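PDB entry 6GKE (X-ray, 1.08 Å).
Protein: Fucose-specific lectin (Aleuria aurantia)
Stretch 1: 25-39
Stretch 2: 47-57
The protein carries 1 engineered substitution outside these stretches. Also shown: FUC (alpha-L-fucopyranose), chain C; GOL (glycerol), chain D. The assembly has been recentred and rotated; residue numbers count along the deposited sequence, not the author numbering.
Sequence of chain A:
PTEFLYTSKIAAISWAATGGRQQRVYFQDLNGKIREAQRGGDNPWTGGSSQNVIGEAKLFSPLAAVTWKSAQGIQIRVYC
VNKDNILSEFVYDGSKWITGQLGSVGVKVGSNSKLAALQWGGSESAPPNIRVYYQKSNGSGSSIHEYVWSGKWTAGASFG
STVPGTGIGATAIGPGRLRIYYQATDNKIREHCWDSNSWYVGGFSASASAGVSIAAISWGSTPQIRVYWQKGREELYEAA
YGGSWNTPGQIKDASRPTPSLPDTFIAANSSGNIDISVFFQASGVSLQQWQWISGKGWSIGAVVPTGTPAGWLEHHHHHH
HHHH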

# COMPACT_ATOMS: atom_id res chain seq x y z
N VAL A 25 7.07 0.25 -18.92
CA VAL A 25 6.40 0.90 -17.81
C VAL A 25 7.36 0.89 -16.62
O VAL A 25 8.08 -0.08 -16.39
CB VAL A 25 5.02 0.28 -17.52
CG1 VAL A 25 5.10 -1.18 -17.16
CG2 VAL A 25 4.25 1.06 -16.48
N TYR A 26 7.35 2.02 -15.89
CA TYR A 26 8.24 2.30 -14.78
C TYR A 26 7.39 2.50 -13.52
O TYR A 26 6.36 3.18 -13.55
CB TYR A 26 9.11 3.54 -15.05
CG TYR A 26 9.91 3.35 -16.30
CD1 TYR A 26 11.07 2.59 -16.29
CD2 TYR A 26 9.44 3.80 -17.52
CE1 TYR A 26 11.76 2.31 -17.46
CE2 TYR A 26 10.12 3.53 -18.70
CZ TYR A 26 11.27 2.76 -18.67
OH TYR A 26 11.89 2.45 -19.84
N PHE A 27 7.86 1.91 -12.42
CA PHE A 27 7.19 1.99 -11.14
C PHE A 27 8.25 1.85 -10.05
O PHE A 27 9.38 1.44 -10.33
CB PHE A 27 6.12 0.90 -11.03
CG PHE A 27 6.66 -0.51 -11.03
CD1 PHE A 27 6.87 -1.21 -12.22
CD2 PHE A 27 6.98 -1.15 -9.84
CE1 PHE A 27 7.39 -2.50 -12.20
CE2 PHE A 27 7.49 -2.44 -9.83
CZ PHE A 27 7.69 -3.11 -11.01
N GLN A 28 7.86 2.15 -8.82
CA GLN A 28 8.78 2.06 -7.70
C GLN A 28 8.48 0.82 -6.87
O GLN A 28 7.32 0.45 -6.67
CB GLN A 28 8.70 3.33 -6.85
CG GLN A 28 9.84 3.49 -5.87
CD GLN A 28 9.90 4.90 -5.33
OE1 GLN A 28 8.87 5.52 -5.06
NE2 GLN A 28 11.11 5.41 -5.17
N ASP A 29 9.55 0.21 -6.36
CA ASP A 29 9.45 -0.96 -5.50
C ASP A 29 9.57 -0.54 -4.03
O ASP A 29 9.74 0.64 -3.68
CB ASP A 29 10.45 -2.04 -5.92
CG ASP A 29 11.92 -1.76 -5.65
OD1 ASP A 29 12.22 -0.92 -4.78
OD2 ASP A 29 12.75 -2.41 -6.33
N LEU A 30 9.45 -1.53 -3.14
CA LEU A 30 9.42 -1.28 -1.69
C LEU A 30 10.74 -0.70 -1.19
O LEU A 30 10.76 -0.06 -0.13
CB LEU A 30 9.12 -2.58 -0.95
CG LEU A 30 7.79 -3.24 -1.30
CD1 LEU A 30 7.66 -4.55 -0.55
CD2 LEU A 30 6.62 -2.33 -1.00
N ASN A 31 11.83 -0.93 -1.93
CA ASN A 31 13.17 -0.48 -1.59
C ASN A 31 13.47 0.90 -2.17
O ASN A 31 14.59 1.39 -1.99
CB ASN A 31 14.22 -1.47 -2.06
CG ASN A 31 14.08 -2.81 -1.38
OD1 ASN A 31 13.87 -2.87 -0.17
ND2 ASN A 31 14.18 -3.89 -2.14
N GLY A 32 12.53 1.51 -2.90
CA GLY A 32 12.73 2.81 -3.51
C GLY A 32 13.37 2.76 -4.89
O GLY A 32 13.61 3.81 -5.50
N LYS A 33 13.67 1.56 -5.40
CA LYS A 33 14.23 1.46 -6.75
C LYS A 33 13.13 1.67 -7.78
O LYS A 33 11.97 1.36 -7.54
CB LYS A 33 14.88 0.10 -6.97
CG LYS A 33 15.95 -0.29 -5.96
CD LYS A 33 17.06 0.71 -5.82
CE LYS A 33 18.05 0.29 -4.75
NZ LYS A 33 18.88 1.41 -4.27
N ILE A 34 13.53 2.19 -8.95
CA ILE A 34 12.65 2.30 -10.09
C ILE A 34 12.89 1.06 -10.95
O ILE A 34 14.02 0.82 -11.38
CB ILE A 34 12.90 3.59 -10.90
CG1 ILE A 34 12.83 4.84 -10.03
CG2 ILE A 34 11.91 3.66 -12.06
CD1 ILE A 34 13.36 6.09 -10.70
N ARG A 35 11.82 0.29 -11.18
CA ARG A 35 11.87 -0.90 -12.00
C ARG A 35 11.17 -0.66 -13.33
O ARG A 35 10.31 0.22 -13.46
CB ARG A 35 11.19 -2.06 -11.29
CG ARG A 35 11.89 -2.53 -10.02
CD ARG A 35 11.20 -3.74 -9.45
NE ARG A 35 11.82 -4.19 -8.22
CZ ARG A 35 11.50 -5.31 -7.59
NH1 ARG A 35 10.61 -6.13 -8.12
NH2 ARG A 35 12.08 -5.59 -6.43
N GLU A 36 11.54 -1.49 -14.30
CA GLU A 36 10.98 -1.49 -15.64
C GLU A 36 10.32 -2.84 -15.92
O GLU A 36 10.90 -3.89 -15.61
CB GLU A 36 12.09 -1.26 -16.66
CG GLU A 36 11.60 -1.07 -18.09
CD GLU A 36 12.75 -1.06 -19.08
OE1 GLU A 36 13.40 -2.11 -19.21
OE2 GLU A 36 13.01 0.00 -19.71
N ALA A 37 9.15 -2.80 -16.55
CA ALA A 37 8.53 -3.96 -17.21
C ALA A 37 8.43 -3.64 -18.71
O ALA A 37 8.35 -2.47 -19.10
CB ALA A 37 7.18 -4.29 -16.61
N GLN A 38 8.45 -4.70 -19.53
CA GLN A 38 8.52 -4.56 -20.98
C GLN A 38 7.44 -5.41 -21.64
O GLN A 38 7.12 -6.50 -21.17
CB GLN A 38 9.87 -5.03 -21.53
CG GLN A 38 11.08 -4.51 -20.76
CD GLN A 38 11.46 -5.32 -19.54
OE1 GLN A 38 11.11 -6.49 -19.38
NE2 GLN A 38 12.21 -4.69 -18.65
N ARG A 39 6.93 -4.93 -22.78
CA ARG A 39 6.05 -5.73 -23.61
C ARG A 39 6.41 -5.52 -25.08
O ARG A 39 6.63 -4.39 -25.52
CB ARG A 39 4.57 -5.40 -23.39
CG ARG A 39 3.65 -6.52 -23.86
CD ARG A 39 2.18 -6.24 -23.65
NE ARG A 39 1.43 -7.46 -23.91
CZ ARG A 39 0.14 -7.63 -23.64
NH1 ARG A 39 -0.60 -6.62 -23.23
NH2 ARG A 39 -0.41 -8.83 -23.78
N GLY A 47 9.75 -8.64 -17.13
CA GLY A 47 10.43 -7.71 -16.25
C GLY A 47 9.68 -7.49 -14.95
O GLY A 47 9.01 -8.38 -14.43
N GLY A 48 9.86 -6.29 -14.39
CA GLY A 48 9.25 -5.90 -13.12
C GLY A 48 9.89 -6.50 -11.88
O GLY A 48 9.38 -6.27 -10.78
N SER A 49 10.99 -7.24 -12.03
CA SER A 49 11.63 -7.93 -10.90
C SER A 49 12.80 -7.10 -10.35
O SER A 49 13.15 -6.05 -10.89
CB SER A 49 12.09 -9.30 -11.31
OG SER A 49 13.35 -9.21 -11.96
N SER A 50 13.45 -7.63 -9.31
CA SER A 50 14.63 -7.00 -8.73
C SER A 50 15.80 -6.95 -9.74
O SER A 50 16.75 -6.21 -9.52
CB SER A 50 15.05 -7.69 -7.47
OG SER A 50 15.49 -9.00 -7.76
N GLN A 51 15.73 -7.73 -10.82
CA GLN A 51 16.74 -7.72 -11.88
C GLN A 51 16.43 -6.67 -12.96
O GLN A 51 17.15 -6.60 -13.96
CB GLN A 51 16.84 -9.11 -12.53
CG GLN A 51 17.18 -10.22 -11.55
N ASN A 52 15.39 -5.85 -12.75
CA ASN A 52 14.94 -4.87 -13.74
C ASN A 52 14.98 -3.45 -13.16
O ASN A 52 14.17 -2.61 -13.54
CB ASN A 52 13.52 -5.19 -14.22
CG ASN A 52 13.44 -6.55 -14.89
OD1 ASN A 52 12.91 -7.50 -14.32
ND2 ASN A 52 13.99 -6.64 -16.09
N VAL A 53 15.95 -3.19 -12.29
CA VAL A 53 16.12 -1.87 -11.71
C VAL A 53 16.86 -0.98 -12.71
O VAL A 53 17.90 -1.36 -13.25
CB VAL A 53 16.87 -1.96 -10.37
CG1 VAL A 53 17.31 -0.59 -9.88
CG2 VAL A 53 16.02 -2.67 -9.33
N ILE A 54 16.33 0.23 -12.94
CA ILE A 54 16.91 1.20 -13.87
C ILE A 54 17.43 2.45 -13.15
O ILE A 54 18.14 3.25 -13.76
CB ILE A 54 15.92 1.56 -15.01
CG1 ILE A 54 14.69 2.36 -14.55
CG2 ILE A 54 15.53 0.30 -15.76
CD1 ILE A 54 14.89 3.84 -14.43
N GLY A 55 17.06 2.62 -11.88
CA GLY A 55 17.45 3.78 -11.11
C GLY A 55 16.83 3.71 -9.73
O GLY A 55 16.34 2.66 -9.32
N GLU A 56 16.86 4.82 -9.01
CA GLU A 56 16.32 4.90 -7.67
C GLU A 56 15.91 6.34 -7.40
O GLU A 56 16.38 7.25 -8.08
CB GLU A 56 17.33 4.41 -6.64
CG GLU A 56 18.59 5.24 -6.55
CD GLU A 56 19.58 4.58 -5.60
OE1 GLU A 56 19.75 5.09 -4.48
OE2 GLU A 56 20.12 3.53 -5.97
N ALA A 57 15.03 6.52 -6.42
CA ALA A 57 14.49 7.82 -6.13
C ALA A 57 13.99 7.82 -4.68
O ALA A 57 13.91 6.76 -4.06
CB ALA A 57 13.38 8.15 -7.10
C1 FUC C . 15.40 -3.53 -23.48
C2 FUC C . 15.34 -3.31 -21.98
C3 FUC C . 15.98 -1.98 -21.61
C4 FUC C . 15.39 -0.85 -22.43
C5 FUC C . 15.54 -1.18 -23.91
C6 FUC C . 14.94 -0.13 -24.83
O1 FUC C . 16.76 -3.76 -23.82
O2 FUC C . 16.03 -4.38 -21.32
O3 FUC C . 15.85 -1.75 -20.20
O4 FUC C . 14.00 -0.67 -22.14
O5 FUC C . 14.87 -2.42 -24.18
C1 GOL D . 17.94 -3.91 -16.28
O1 GOL D . 19.35 -3.76 -16.49
C2 GOL D . 17.21 -3.00 -17.24
O2 GOL D . 17.49 -3.41 -18.59
C3 GOL D . 15.72 -2.96 -16.91
O3 GOL D . 15.05 -4.19 -17.15
O HOH W 1 13.12 -8.24 -18.85

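Antiparallel strands pair through their backbones, and the register sets which side chains lie beside one another. The fucose-specific lectin of Aleuria aurantia illustrates the principle where strand 33-39 meets strand 53-56, their directions 153° apart; the whole stretches 25-39 and 47-57 bury 836 Å² between them, summed over both sides.

The backbone ladder consists of five hydrogen bonds. Ala57 N donates to Gly32 O at 3.2 Å, Ile34 N to Gly55 O at 2.9 Å, and Ile54 N to Ile34 O at 2.8 Å, the last almost linear at 173°. Farther along, Glu36 N donates to Asn52 O at 3.0 Å and Gly48 N to Glu36 O at 2.9 Å. The register is not uniform: Ile34 pairs with Gly55, but Arg35 pairs with Val53, so a beta bulge accommodates one extra residue, Ile54. Between the conventional bonds, CA-H...O contacts accompany the close approach of the chains, as from Arg35 CA to Asn52 O (3.3 Å) and from Val53 CA to Ile34 O (3.4 Å). Asn52 O thus receives both the amide of Glu36 and the CA-H of Arg35.

Charged groups reinforce this frame. Lys33 and Glu56 face each other as a non-hydrogen-bonded pair with side chains on the same side of the sheet, and a salt bridge joins Lys33 NZ to Glu56 OE2 at 3.0 Å, although its hydrogen bond is weak. Arg35 reaches farther: its NH1 donates to Gly48 O at 2.9 Å, with that oxygen at the guanidinium edge, while Ser49 and Ser50 backbone atoms lie over one face. Within its own stretch, Arg35 NE forms a salt bridge with Asp29 OD2 at 2.8 Å, so the guanidinium links the turn at Asp29-Gly32 to the loop across from it.

Apolar packing centres on Ile34 and Ile54. Ile34 CG2 lies 3.8 Å from Ile54 CD1, and Ile34 CD1 lies 4.1 Å from Ala57 CB. Ile54 CG1 also approaches Tyr26 CD1 at 4.0 Å, which extends the packing to the neighbouring strand 25-28.

Glycine meets a steric demand at Gly47. An ideal CB there would clash with Gln38 OE1 and Glu36 O, and the positive phi independently favours glycine. Gly48 also has positive phi, but its ideal CB would stay clear of the opposing stretch; there, backbone conformation is the evident constraint.

Finally, polar side chains meet the bound fucose and a glycerol probably left from the crystallisation liquor. Glu36 OE1 and OE2 accept hydrogen bonds from fucose O3 and O4, respectively, each at 2.7 Å, and the carboxylate is itself supported by Tyr26 OH to Glu36 OE2 (2.7 Å) and Gln38 NE2 to Glu36 OE1 (2.9 Å). On the other stretch, Asn52 ND2 donates to glycerol O3 at 2.9 Å, while Asn52 OD1 accepts from Ser49 N at 3.0 Å, bracing the turn from Ser49 to Asn52. One side chain thereby contacts the glycerol through ND2 and braces the turn through OD1.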